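Local coordinates for haloacid dehalogenase/epoxide hydrolase family (Corynebacterium glutamicum ATCC 13032, PDB 2PR7), which is of unknown function but, as a member of the haloacid dehalogenase superfamily, probably acts as a hydrolase, with a calcium ion bound in the presumed active site, at residues R3-D8 with V95-S100; G36-S41 with A84-L89; P51-E56 with V64-E69; D99-V104 with G114-Q119. All blocks are in the same frame, centred on the assembly; numbering follows the deposited sequence. Where two conformers were deposited one is given.

Interaction 1: residues R3-D8 with V95-S100; sequences RGLIVD and VLVDDS. With CA (calcium ion), chain C.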
loop_
_atom_site.group_PDB
_atom_site.type_symbol
_atom_site.label_atom_id
_atom_site.label_comp_id
_atom_site.label_asym_id
_atom_site.label_seq_id
_atom_site.Cartn_x
_atom_site.Cartn_y
_atom_site.Cartn_z
ATOM N N ARG A 3 -2.677 8.494 -8.246
ATOM C CA ARG A 3 -2.226 7.540 -9.223
ATOM C C ARG A 3 -1.524 6.342 -8.585
ATOM O O ARG A 3 -1.283 5.368 -9.275
ATOM C CB ARG A 3 -1.187 8.228 -10.126
ATOM C CG ARG A 3 -1.668 9.398 -11.002
ATOM C CD ARG A 3 -2.932 9.100 -11.792
ATOM N NE ARG A 3 -2.974 7.751 -12.351
ATOM C CZ ARG A 3 -4.096 7.049 -12.535
ATOM N NH1 ARG A 3 -5.291 7.539 -12.215
ATOM N NH2 ARG A 3 -4.031 5.834 -13.053
ATOM N N GLY A 4 -1.157 6.428 -7.315
ATOM C CA GLY A 4 -0.376 5.408 -6.674
ATOM C C GLY A 4 -0.990 4.991 -5.350
ATOM O O GLY A 4 -1.407 5.837 -4.572
ATOM N N LEU A 5 -1.016 3.680 -5.096
ATOM C CA LEU A 5 -1.511 3.092 -3.831
ATOM C C LEU A 5 -0.400 2.284 -3.200
ATOM O O LEU A 5 0.022 1.240 -3.761
ATOM C CB LEU A 5 -2.726 2.223 -4.123
ATOM C CG LEU A 5 -3.348 1.388 -2.974
ATOM C CD1 LEU A 5 -3.738 2.265 -1.766
ATOM C CD2 LEU A 5 -4.567 0.628 -3.517
ATOM N N ILE A 6 0.012 2.752 -2.017
ATOM C CA ILE A 6 1.122 2.166 -1.245
ATOM C C ILE A 6 0.444 1.559 0.006
ATOM O O ILE A 6 -0.268 2.262 0.712
ATOM C CB ILE A 6 2.188 3.175 -0.864
ATOM C CG1 ILE A 6 2.749 3.923 -2.097
ATOM C CG2 ILE A 6 3.290 2.472 -0.006
ATOM C CD1 ILE A 6 3.726 5.054 -1.761
ATOM N N VAL A 7 0.562 0.251 0.213
ATOM C CA VAL A 7 -0.109 -0.415 1.336
ATOM C C VAL A 7 0.850 -1.243 2.159
ATOM O O VAL A 7 1.826 -1.745 1.634
ATOM C CB VAL A 7 -1.257 -1.315 0.878
ATOM C CG1 VAL A 7 -2.149 -0.592 -0.187
ATOM C CG2 VAL A 7 -0.757 -2.611 0.328
ATOM N N ASP A 8 0.567 -1.329 3.454
ATOM C CA ASP A 8 1.345 -2.190 4.328
ATOM C C ASP A 8 0.879 -3.590 4.114
ATOM O O ASP A 8 -0.177 -3.827 3.526
ATOM C CB ASP A 8 1.260 -1.799 5.805
ATOM C CG ASP A 8 2.416 -2.390 6.622
ATOM O OD1 ASP A 8 3.303 -3.134 6.072
ATOM O OD2 ASP A 8 2.479 -2.105 7.772
ATOM N N VAL A 95 -1.146 7.576 -2.328
ATOM C CA VAL A 95 -1.878 7.308 -1.105
ATOM C C VAL A 95 -1.146 6.214 -0.312
ATOM O O VAL A 95 -0.861 5.144 -0.874
ATOM C CB VAL A 95 -3.299 6.785 -1.383
ATOM C CG1 VAL A 95 -4.038 6.643 -0.039
ATOM C CG2 VAL A 95 -4.101 7.761 -2.312
ATOM N N LEU A 96 -0.951 6.393 0.986
ATOM C CA LEU A 96 -0.435 5.341 1.841
ATOM C C LEU A 96 -1.583 4.807 2.698
ATOM O O LEU A 96 -2.251 5.617 3.377
ATOM C CB LEU A 96 0.648 5.859 2.789
ATOM C CG LEU A 96 1.074 4.814 3.853
ATOM C CD1 LEU A 96 2.004 3.754 3.148
ATOM C CD2 LEU A 96 1.758 5.407 5.089
ATOM N N VAL A 97 -1.764 3.499 2.727
ATOM C CA VAL A 97 -2.677 2.897 3.629
ATOM C C VAL A 97 -1.868 2.078 4.648
ATOM O O VAL A 97 -1.158 1.155 4.285
ATOM C CB VAL A 97 -3.691 1.997 2.866
ATOM C CG1 VAL A 97 -4.647 1.210 3.862
ATOM C CG2 VAL A 97 -4.462 2.764 1.761
ATOM N N ASP A 98 -2.032 2.362 5.929
ATOM C CA ASP A 98 -1.189 1.730 6.936
ATOM C C ASP A 98 -1.943 1.721 8.261
ATOM O O ASP A 98 -2.686 2.673 8.590
ATOM C CB ASP A 98 0.114 2.538 7.063
ATOM C CG ASP A 98 1.284 1.770 7.710
ATOM O OD1 ASP A 98 1.195 1.387 8.890
ATOM O OD2 ASP A 98 2.331 1.651 7.058
ATOM N N ASP A 99 -1.726 0.669 9.040
ATOM C CA ASP A 99 -2.385 0.535 10.343
ATOM C C ASP A 99 -1.627 1.255 11.484
ATOM O O ASP A 99 -2.069 1.233 12.619
ATOM C CB ASP A 99 -2.624 -0.935 10.712
ATOM C CG ASP A 99 -1.344 -1.694 10.925
ATOM O OD1 ASP A 99 -0.442 -1.483 10.128
ATOM O OD2 ASP A 99 -1.224 -2.462 11.887
ATOM N N SER A 100 -0.502 1.887 11.165
ATOM C CA SER A 100 0.272 2.666 12.122
ATOM C C SER A 100 0.042 4.150 11.908
ATOM O O SER A 100 0.401 4.696 10.847
ATOM C CB SER A 100 1.759 2.402 12.008
ATOM O OG SER A 100 2.479 3.410 12.674
HETATM CA CA CA C . 1.501 -2.757 9.651
HETATM O O HOH W 1 2.189 -0.526 10.336
HETATM O O HOH W 2 1.503 -4.030 12.045
HETATM O O HOH W 3 3.426 -3.588 10.903
#

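Interaction 2: residues G36-S41 with A84-L89; sequences GTVILS and ADAIDL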
loop_
_atom_site.group_PDB
_atom_site.type_symbol
_atom_site.label_atom_id
_atom_site.label_comp_id
_atom_site.label_asym_id
_atom_site.label_seq_id
_atom_site.Cartn_x
_atom_site.Cartn_y
_atom_site.Cartn_z
ATOM N N GLY A 36 -1.011 2.479 -9.857
ATOM C CA GLY A 36 0.153 1.687 -9.489
ATOM C C GLY A 36 0.082 1.266 -8.030
ATOM O O GLY A 36 -0.427 1.996 -7.195
ATOM N N THR A 37 0.542 0.055 -7.743
ATOM C CA THR A 37 0.384 -0.525 -6.419
ATOM C C THR A 37 1.696 -1.045 -5.889
ATOM O O THR A 37 2.423 -1.759 -6.574
ATOM C CB THR A 37 -0.661 -1.656 -6.417
ATOM O OG1 THR A 37 -0.366 -2.642 -7.430
ATOM C CG2 THR A 37 -2.015 -1.066 -6.692
ATOM N N VAL A 38 2.012 -0.647 -4.653
ATOM C CA VAL A 38 3.229 -1.074 -3.969
ATOM C C VAL A 38 2.891 -1.514 -2.557
ATOM O O VAL A 38 2.120 -0.843 -1.866
ATOM C CB VAL A 38 4.274 0.056 -3.867
ATOM C CG1 VAL A 38 5.566 -0.478 -3.239
ATOM C CG2 VAL A 38 4.568 0.600 -5.177
ATOM N N ILE A 39 3.456 -2.634 -2.123
ATOM C CA ILE A 39 3.441 -3.014 -0.722
ATOM C C ILE A 39 4.738 -2.475 -0.156
ATOM O O ILE A 39 5.822 -2.772 -0.680
ATOM C CB ILE A 39 3.368 -4.544 -0.507
ATOM C CG1 ILE A 39 2.013 -5.077 -0.980
ATOM C CG2 ILE A 39 3.629 -4.888 0.957
ATOM C CD1 ILE A 39 1.835 -6.567 -0.939
ATOM N N LEU A 40 4.611 -1.647 0.876
ATOM C CA LEU A 40 5.771 -1.073 1.584
ATOM C C LEU A 40 5.649 -1.564 2.997
ATOM O O LEU A 40 4.760 -1.139 3.757
ATOM C CB LEU A 40 5.830 0.446 1.558
ATOM C CG LEU A 40 7.001 1.154 2.251
ATOM C CD1 LEU A 40 8.335 0.795 1.566
ATOM C CD2 LEU A 40 6.767 2.639 2.276
ATOM N N SER A 41 6.543 -2.479 3.364
ATOM C CA SER A 41 6.439 -3.145 4.637
ATOM C C SER A 41 7.716 -3.003 5.473
ATOM O O SER A 41 8.823 -3.206 4.945
ATOM C CB SER A 41 6.178 -4.621 4.359
ATOM O OG SER A 41 6.212 -5.427 5.523
ATOM N N ALA A 84 7.291 5.357 -4.014
ATOM C CA ALA A 84 6.825 6.212 -5.090
ATOM C C ALA A 84 7.696 5.974 -6.333
ATOM O O ALA A 84 7.186 5.738 -7.457
ATOM C CB ALA A 84 6.839 7.678 -4.651
ATOM N N ASP A 85 9.019 6.030 -6.143
ATOM C CA ASP A 85 9.971 5.748 -7.234
ATOM C C ASP A 85 9.692 4.403 -7.922
ATOM O O ASP A 85 9.762 4.315 -9.155
ATOM C CB ASP A 85 11.433 5.774 -6.725
ATOM C CG ASP A 85 11.919 7.181 -6.331
ATOM O OD1 ASP A 85 11.236 8.189 -6.593
ATOM O OD2 ASP A 85 13.009 7.276 -5.741
ATOM N N ALA A 86 9.339 3.376 -7.134
ATOM C CA ALA A 86 9.124 2.000 -7.658
ATOM C C ALA A 86 8.009 1.918 -8.709
ATOM O O ALA A 86 7.999 1.019 -9.551
ATOM C CB ALA A 86 8.809 1.013 -6.487
ATOM N N ILE A 87 7.036 2.835 -8.620
ATOM C CA ILE A 87 5.920 2.881 -9.563
ATOM C C ILE A 87 5.959 4.166 -10.394
ATOM O O ILE A 87 4.952 4.547 -11.020
ATOM C CB ILE A 87 4.546 2.651 -8.865
ATOM C CG1 ILE A 87 4.309 3.681 -7.756
ATOM C CG2 ILE A 87 4.498 1.245 -8.325
ATOM C CD1 ILE A 87 2.885 3.624 -7.155
ATOM N N ASP A 88 7.143 4.807 -10.390
ATOM C CA ASP A 88 7.468 5.955 -11.238
ATOM C C ASP A 88 6.547 7.161 -11.027
ATOM O O ASP A 88 6.179 7.788 -12.000
ATOM C CB ASP A 88 7.493 5.572 -12.747
ATOM C CG ASP A 88 8.540 4.513 -13.072
ATOM O OD1 ASP A 88 9.705 4.610 -12.607
ATOM O OD2 ASP A 88 8.189 3.543 -13.753
ATOM N N LEU A 89 6.209 7.487 -9.769
ATOM C CA LEU A 89 5.330 8.609 -9.445
ATOM C C LEU A 89 6.014 9.508 -8.440
ATOM O O LEU A 89 6.856 9.027 -7.684
ATOM C CB LEU A 89 4.038 8.095 -8.801
ATOM C CG LEU A 89 3.013 7.424 -9.714
ATOM C CD1 LEU A 89 1.874 6.814 -8.854
ATOM C CD2 LEU A 89 2.444 8.452 -10.742
#

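Interaction 3: residues P51-E56 with V64-E69; sequences PIRELE and VLLSGE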
loop_
_atom_site.group_PDB
_atom_site.type_symbol
_atom_site.label_atom_id
_atom_site.label_comp_id
_atom_site.label_asym_id
_atom_site.label_seq_id
_atom_site.Cartn_x
_atom_site.Cartn_y
_atom_site.Cartn_z
ATOM N N PRO A 51 5.976 -15.041 1.391
ATOM C CA PRO A 51 4.532 -14.820 1.216
ATOM C C PRO A 51 4.201 -13.436 0.707
ATOM O O PRO A 51 3.253 -13.276 -0.069
ATOM C CB PRO A 51 3.968 -15.028 2.630
ATOM C CG PRO A 51 4.928 -15.957 3.269
ATOM C CD PRO A 51 6.275 -15.461 2.770
ATOM N N ILE A 52 4.958 -12.427 1.141
ATOM C CA ILE A 52 4.685 -11.066 0.730
ATOM C C ILE A 52 5.135 -10.879 -0.701
ATOM O O ILE A 52 4.410 -10.367 -1.562
ATOM C CB ILE A 52 5.369 -10.036 1.632
ATOM C CG1 ILE A 52 5.150 -10.339 3.129
ATOM C CG2 ILE A 52 4.943 -8.587 1.206
ATOM C CD1 ILE A 52 5.762 -9.362 4.066
ATOM N N ARG A 53 6.359 -11.304 -0.975
ATOM C CA ARG A 53 6.918 -11.168 -2.317
ATOM C C ARG A 53 6.100 -11.872 -3.401
ATOM O O ARG A 53 6.071 -11.410 -4.540
ATOM C CB ARG A 53 8.347 -11.710 -2.315
ATOM C CG ARG A 53 9.185 -11.295 -3.497
ATOM C CD ARG A 53 10.623 -11.763 -3.300
ATOM N NE ARG A 53 11.313 -11.124 -2.161
ATOM C CZ ARG A 53 11.594 -11.698 -0.982
ATOM N NH1 ARG A 53 11.283 -12.977 -0.685
ATOM N NH2 ARG A 53 12.227 -10.972 -0.088
ATOM N N GLU A 54 5.455 -12.982 -3.050
ATOM C CA GLU A 54 4.573 -13.713 -3.954
ATOM C C GLU A 54 3.479 -12.839 -4.547
ATOM O O GLU A 54 3.030 -13.066 -5.666
ATOM C CB GLU A 54 3.923 -14.885 -3.218
ATOM N N LEU A 55 3.039 -11.840 -3.801
ATOM C CA LEU A 55 2.043 -10.903 -4.302
ATOM C C LEU A 55 2.556 -10.074 -5.477
ATOM O O LEU A 55 1.787 -9.681 -6.344
ATOM C CB LEU A 55 1.546 -10.011 -3.148
ATOM C CG LEU A 55 0.886 -10.769 -2.014
ATOM C CD1 LEU A 55 0.493 -9.859 -0.855
ATOM C CD2 LEU A 55 -0.318 -11.495 -2.549
ATOM N N GLU A 56 3.843 -9.791 -5.521
ATOM C CA GLU A 56 4.426 -9.138 -6.684
ATOM C C GLU A 56 4.592 -10.158 -7.812
ATOM O O GLU A 56 4.191 -9.919 -8.944
ATOM C CB GLU A 56 5.775 -8.493 -6.370
ATOM C CG GLU A 56 6.432 -7.932 -7.627
ATOM C CD GLU A 56 7.786 -7.288 -7.445
ATOM O OE1 GLU A 56 8.149 -6.778 -6.356
ATOM O OE2 GLU A 56 8.499 -7.257 -8.469
ATOM N N VAL A 64 6.798 -5.049 -4.400
ATOM C CA VAL A 64 6.914 -5.270 -2.979
ATOM C C VAL A 64 8.272 -4.718 -2.528
ATOM O O VAL A 64 9.329 -5.096 -3.077
ATOM C CB VAL A 64 6.798 -6.791 -2.663
ATOM C CG1 VAL A 64 7.270 -7.102 -1.242
ATOM C CG2 VAL A 64 5.356 -7.307 -2.872
ATOM N N LEU A 65 8.234 -3.849 -1.528
ATOM C CA LEU A 65 9.430 -3.257 -0.921
ATOM C C LEU A 65 9.456 -3.586 0.575
ATOM O O LEU A 65 8.466 -3.353 1.279
ATOM C CB LEU A 65 9.483 -1.717 -1.084
ATOM C CG LEU A 65 9.697 -1.182 -2.494
ATOM C CD1 LEU A 65 9.792 0.363 -2.439
ATOM C CD2 LEU A 65 10.913 -1.787 -3.126
ATOM N N LEU A 66 10.585 -4.111 1.076
ATOM C CA LEU A 66 10.705 -4.542 2.462
ATOM C C LEU A 66 11.853 -3.779 3.092
ATOM O O LEU A 66 12.982 -3.760 2.546
ATOM C CB LEU A 66 11.013 -6.034 2.499
ATOM C CG LEU A 66 9.937 -6.871 1.778
ATOM C CD1 LEU A 66 10.302 -8.314 1.372
ATOM C CD2 LEU A 66 8.618 -6.876 2.604
ATOM N N SER A 67 11.588 -3.133 4.219
ATOM C CA SER A 67 12.601 -2.312 4.880
ATOM C C SER A 67 13.956 -3.034 5.082
ATOM O O SER A 67 14.992 -2.418 4.918
ATOM C CB SER A 67 12.069 -1.841 6.219
ATOM O OG SER A 67 11.804 -2.932 7.081
ATOM N N GLY A 68 13.945 -4.316 5.438
ATOM C CA GLY A 68 15.189 -5.041 5.692
ATOM C C GLY A 68 16.072 -5.165 4.460
ATOM O O GLY A 68 17.249 -5.503 4.574
ATOM N N GLU A 69 15.478 -4.990 3.286
ATOM C CA GLU A 69 16.167 -5.037 2.002
ATOM C C GLU A 69 16.499 -3.629 1.511
ATOM O O GLU A 69 17.484 -3.436 0.829
ATOM C CB GLU A 69 15.307 -5.801 0.979
ATOM C CG GLU A 69 15.030 -7.242 1.370
ATOM C CD GLU A 69 14.053 -7.964 0.467
ATOM O OE1 GLU A 69 13.614 -7.401 -0.583
ATOM O OE2 GLU A 69 13.719 -9.125 0.807
HETATM O O HOH W 4 12.031 -8.371 -2.294
HETATM O O HOH W 5 9.668 -4.621 -6.400
#

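Interaction 4: residues D99-V104 with G114-Q119; sequences DSILNV and GVYYQQ. With CA (calcium ion), chain C.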
loop_
_atom_site.group_PDB
_atom_site.type_symbol
_atom_site.label_atom_id
_atom_site.label_comp_id
_atom_site.label_asym_id
_atom_site.label_seq_id
_atom_site.Cartn_x
_atom_site.Cartn_y
_atom_site.Cartn_z
ATOM N N ASP A 99 -1.726 0.669 9.040
ATOM C CA ASP A 99 -2.385 0.535 10.343
ATOM C C ASP A 99 -1.627 1.255 11.484
ATOM O O ASP A 99 -2.069 1.233 12.619
ATOM C CB ASP A 99 -2.624 -0.935 10.712
ATOM C CG ASP A 99 -1.344 -1.694 10.925
ATOM O OD1 ASP A 99 -0.442 -1.483 10.128
ATOM O OD2 ASP A 99 -1.224 -2.462 11.887
ATOM N N SER A 100 -0.502 1.887 11.165
ATOM C CA SER A 100 0.272 2.666 12.122
ATOM C C SER A 100 0.042 4.150 11.908
ATOM O O SER A 100 0.401 4.696 10.847
ATOM C CB SER A 100 1.759 2.402 12.008
ATOM O OG SER A 100 2.479 3.410 12.674
ATOM N N ILE A 101 -0.512 4.808 12.928
ATOM C CA ILE A 101 -0.779 6.235 12.817
ATOM C C ILE A 101 0.507 7.026 12.584
ATOM O O ILE A 101 0.495 7.974 11.795
ATOM C CB ILE A 101 -1.601 6.795 13.999
ATOM C CG1 ILE A 101 -2.113 8.203 13.650
ATOM C CG2 ILE A 101 -0.780 6.760 15.276
ATOM C CD1 ILE A 101 -2.973 8.262 12.367
ATOM N N LEU A 102 1.603 6.628 13.213
ATOM C CA LEU A 102 2.878 7.235 12.996
ATOM C C LEU A 102 3.351 7.130 11.532
ATOM O O LEU A 102 3.949 8.109 11.000
ATOM C CB LEU A 102 3.898 6.608 13.961
ATOM C CG LEU A 102 3.651 7.047 15.426
ATOM C CD1 LEU A 102 4.718 6.469 16.340
ATOM C CD2 LEU A 102 3.619 8.576 15.541
ATOM N N ASN A 103 3.088 5.987 10.900
ATOM C CA ASN A 103 3.444 5.841 9.484
ATOM C C ASN A 103 2.558 6.730 8.605
ATOM O O ASN A 103 3.053 7.413 7.707
ATOM C CB ASN A 103 3.359 4.422 9.040
ATOM C CG ASN A 103 4.469 3.573 9.593
ATOM O OD1 ASN A 103 5.437 4.061 10.143
ATOM N ND2 ASN A 103 4.315 2.284 9.452
ATOM N N VAL A 104 1.286 6.789 8.930
ATOM C CA VAL A 104 0.333 7.621 8.154
ATOM C C VAL A 104 0.706 9.082 8.323
ATOM O O VAL A 104 0.733 9.834 7.345
ATOM C CB VAL A 104 -1.115 7.378 8.550
ATOM C CG1 VAL A 104 -2.053 8.308 7.799
ATOM C CG2 VAL A 104 -1.492 5.957 8.279
ATOM N N GLY A 114 -2.735 10.273 3.214
ATOM C CA GLY A 114 -2.698 9.212 4.207
ATOM C C GLY A 114 -4.066 8.614 4.480
ATOM O O GLY A 114 -5.050 9.358 4.618
ATOM N N VAL A 115 -4.120 7.295 4.638
ATOM C CA VAL A 115 -5.332 6.618 5.082
ATOM C C VAL A 115 -4.963 5.693 6.207
ATOM O O VAL A 115 -4.151 4.752 6.023
ATOM C CB VAL A 115 -5.958 5.812 3.958
ATOM C CG1 VAL A 115 -7.175 4.951 4.490
ATOM C CG2 VAL A 115 -6.392 6.743 2.804
ATOM N N TYR A 116 -5.534 5.953 7.397
ATOM C CA TYR A 116 -5.324 5.098 8.563
ATOM C C TYR A 116 -6.224 3.872 8.507
ATOM O O TYR A 116 -7.428 3.981 8.427
ATOM C CB TYR A 116 -5.599 5.891 9.818
ATOM C CG TYR A 116 -5.460 5.151 11.112
ATOM C CD1 TYR A 116 -4.312 4.441 11.408
ATOM C CD2 TYR A 116 -6.477 5.155 12.052
ATOM C CE1 TYR A 116 -4.165 3.788 12.597
ATOM C CE2 TYR A 116 -6.323 4.503 13.272
ATOM C CZ TYR A 116 -5.151 3.833 13.549
ATOM O OH TYR A 116 -4.957 3.167 14.765
ATOM N N TYR A 117 -5.620 2.684 8.554
ATOM C CA TYR A 117 -6.329 1.414 8.453
ATOM C C TYR A 117 -6.540 0.842 9.819
ATOM O O TYR A 117 -5.597 0.352 10.480
ATOM C CB TYR A 117 -5.518 0.420 7.648
ATOM C CG TYR A 117 -6.256 -0.846 7.287
ATOM C CD1 TYR A 117 -7.030 -0.902 6.134
ATOM C CD2 TYR A 117 -6.158 -1.967 8.033
ATOM C CE1 TYR A 117 -7.670 -2.033 5.783
ATOM C CE2 TYR A 117 -6.807 -3.098 7.674
ATOM C CZ TYR A 117 -7.564 -3.107 6.537
ATOM O OH TYR A 117 -8.228 -4.251 6.128
ATOM N N GLN A 118 -7.745 0.996 10.311
ATOM C CA GLN A 118 -8.129 0.309 11.542
ATOM C C GLN A 118 -9.175 -0.771 11.249
ATOM O O GLN A 118 -9.179 -1.816 11.879
ATOM C CB GLN A 118 -8.601 1.348 12.564
ATOM C CG GLN A 118 -8.985 0.797 13.919
ATOM C CD GLN A 118 -9.166 1.933 14.957
ATOM O OE1 GLN A 118 -10.061 2.745 14.799
ATOM N NE2 GLN A 118 -8.357 1.936 16.052
ATOM N N GLN A 119 -10.083 -0.516 10.325
ATOM C CA GLN A 119 -11.049 -1.552 9.912
ATOM C C GLN A 119 -11.294 -1.369 8.451
ATOM O O GLN A 119 -11.339 -0.227 7.972
ATOM C CB GLN A 119 -12.351 -1.506 10.696
ATOM C CG GLN A 119 -13.145 -0.225 10.641
ATOM C CD GLN A 119 -14.679 -0.476 10.614
ATOM O OE1 GLN A 119 -15.450 0.318 10.054
ATOM N NE2 GLN A 119 -15.115 -1.576 11.231
HETATM CA CA CA C . 1.501 -2.757 9.651
HETATM O O HOH W 6 -4.812 0.268 13.481
HETATM O O HOH W 2 1.503 -4.030 12.045
HETATM O O HOH W 3 3.426 -3.588 10.903
HETATM O O HOH W 1 2.189 -0.526 10.336
#

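Interaction 1: residues R3-D8 with V95-S100
Leu5 meets Val97 on one face and Ile6 meets Leu96 on the other, where strands 4-7 and 95-98 lie side by side in the parallel, Rossmann-like sheet of the haloacid dehalogenase fold. Leu5 CG lies beside the carbonyl carbon (chi1 174°). The side chain reaches diagonally past its register partner Val95, and CD1 lies 3.6 Å from Val97 CG2. On the other face Ile6 meets its own register partner, Leu96 CD1 lying 3.6 Å from Ile6 CG2. Both pairs cross obliquely. Between the two faces runs a parallel ladder in which Ile6 uses both backbone groups, its N donating to Val95 O (2.8 Å) and its O accepting from Val97 N (2.8 Å). Asp8 N then donates to Val97 O (3.1 Å) just before the strands give way to the metal site. There Asp98 OD2 makes a salt bridge with Lys74, while Asp98 OD1 accepts from Ser100 N through its anti lone pair, an Asx turn. The carboxylates of Asp8 and Asp99, their planes 48° apart, share the calcium ion with Ala10 O and three waters: Asp8 OD2 binds it at 2.2 Å, Asp99 OD1 at 2.4 Å.

Interaction 2: residues G36-S41 with A84-L89
Ala84 O is gripped by two N-H groups, those of Ile87 (N to Ala84 O, 3.1 Å) and Leu89 (N to Ala84 O, 3.1 Å), which arrive from opposite faces of its plane, and the turn so made holds Ile87 against Val38 and Gly36. The Leu89 bond belongs to a Schellman motif that closes helix 77-86 on one face of the parallel Rossmann-like sheet, completed by Asp88 N to Asp85 O (2.9 Å). Asp88, with positive phi, is its C-prime residue. Beyond the helix end the contact is apolar and rests on the two branches of Ile87. CG1 takes the crowded position between the backbone N and the carbonyl carbon (chi1 57°), and CD1, anti to CA (chi2 172°), ends over the backbone of Gly36, 3.7 Å from Gly36 O. The other branch, CG2, turns to Val38. Ala86 CB joins at longer range, 4.5 Å from Val38 CG2. Val38 pairs with Leu5 and Val7, and Thr37 with Lys63, so the backbone that Ile87 meets is also hydrogen-bonded within the sheet. The contact joins the C-terminal end of the helix, chiefly the residue just past it, to strand 36-41. Packing is tightest between two methyls: Val38 CG2, anti to its carbonyl carbon, stands only 3.2 Å from Ile87 CG2, closer than usual van der Waals contact.

Interaction 3: residues P51-E56 with V64-E69
Helix 51-56, carrying Ile52, Arg53 and Glu56, packs on strand 64-66 with the axes of these short segments 150° apart in direction, the nearly antiparallel return expected of a beta-alpha-beta crossover, here strand 36-41, helix 50-57 and strand 63-66. Val64 is the hub. Its CG1 meets Ile52 CG2 at 3.7 Å, the two side chains crossing at about a right angle, while its CG2 fits against the helix backbone, 3.5 Å from Ile52 O, and against Glu56 CB at 3.7 Å. Further along, Ile52 CD1 packs on Leu66 CD2. Inward, Ile52 continues to Ile39 of the neighbouring strand and to Tyr9.

Toward solvent the chemistry becomes polar. The extended chain of Glu56 takes CD toward the strand, where OE1 accepts from Val64 N at 2.9 Å; the donor comes from the anti side, tilted out of the carboxylate plane. A water donates to the same Glu56 OE1 at 2.6 Å. Arg53 bends at chi3 and makes a salt bridge with Glu69, on the short helix that follows the strand. The guanidinium and carboxylate planes are only 12° apart, Glu69 OE2 sits at the guanidinium edge, and Leu66 CD1 approaches obliquely. Gly46 bonds to both ends of the bridge, its N to Glu69 OE2 and its O to Arg53 NH1. The hydrogen bond from Arg53 NH2 to Glu69 OE2 is weak, bent to 119°, and its 2.5 Å is suspiciously short, the exact value doubtful; a water bridges the pair, accepting from Arg53 NE at 2.8 Å and donating to Glu69 OE1.

Interaction 4: residues D99-V104 with G114-Q119
The beta-alpha-beta unit made of strand 94-98, helix 101-110 and strand 113-116 brings Val104 of its helix down on Gly114 and Tyr116 of its last strand, beside the calcium site. Val104, with CG1 anti to the backbone N (chi1 176°), uses both methyls: CG1 rests 3.8 Å from Gly114 CA, where the glycine allows the helix close to the strand, and CG2 lies 3.7 Å from Val115 O, continuing to Tyr116 CA. The Tyr116 ring is met over a face and at its edge. In the deposited conformer given for Ile101, CD1 stands 4.1 Å above one ring face, offset toward the rim, and the two side chains cross at about a right angle. At the ring edge, near its plane, Asp99 O comes to 3.3 Å from Tyr116 CE1; Val104 CG2 also lies at the edge, near the ring plane.

The loop leading into the helix also meets the residue that follows the strand. Asp99 CA makes a CA-H...O contact of 3.2 Å with Tyr117 O, and one water ties the two backbones together, donating to Asp99 O at 3.0 Å and to Tyr117 O at 3.1 Å; Tyr116 OH is its third partner. Ser100, the N-cap, accepts from Asn103 N with its OG. Strand 113-116 is outermost in the sheet within the chain, bonded to strand 94-98 through Val115, with Tyr117 just beyond continuing the pairing to Asp98. Helix 101-110 packs against it through Val104, whereas Val115 and Tyr117 send their side chains to helix 120-131.

In the fold
Interaction 1 is the buried centre, two strands joined edge to edge; the others set a helix, or the loop at its end, against a strand and are only partly buried. Interaction 2 adds the end of helix 77-86 to strand 36-41, which pairs with strand 4-7; interaction 3 extends the sheet to its 63-66 edge, and interaction 4 to the 113-116 edge, their centres about 19 Å apart. Chemistry follows position: backbone ladder and aliphatic pairs in interaction 1, methyls on one another and on a glycine backbone in interaction 2, charges and waters around an apolar centre in interaction 3, and valine, aromatic ring and water in interaction 4. Interactions 1 and 4 share Asp99 and the calcium ion.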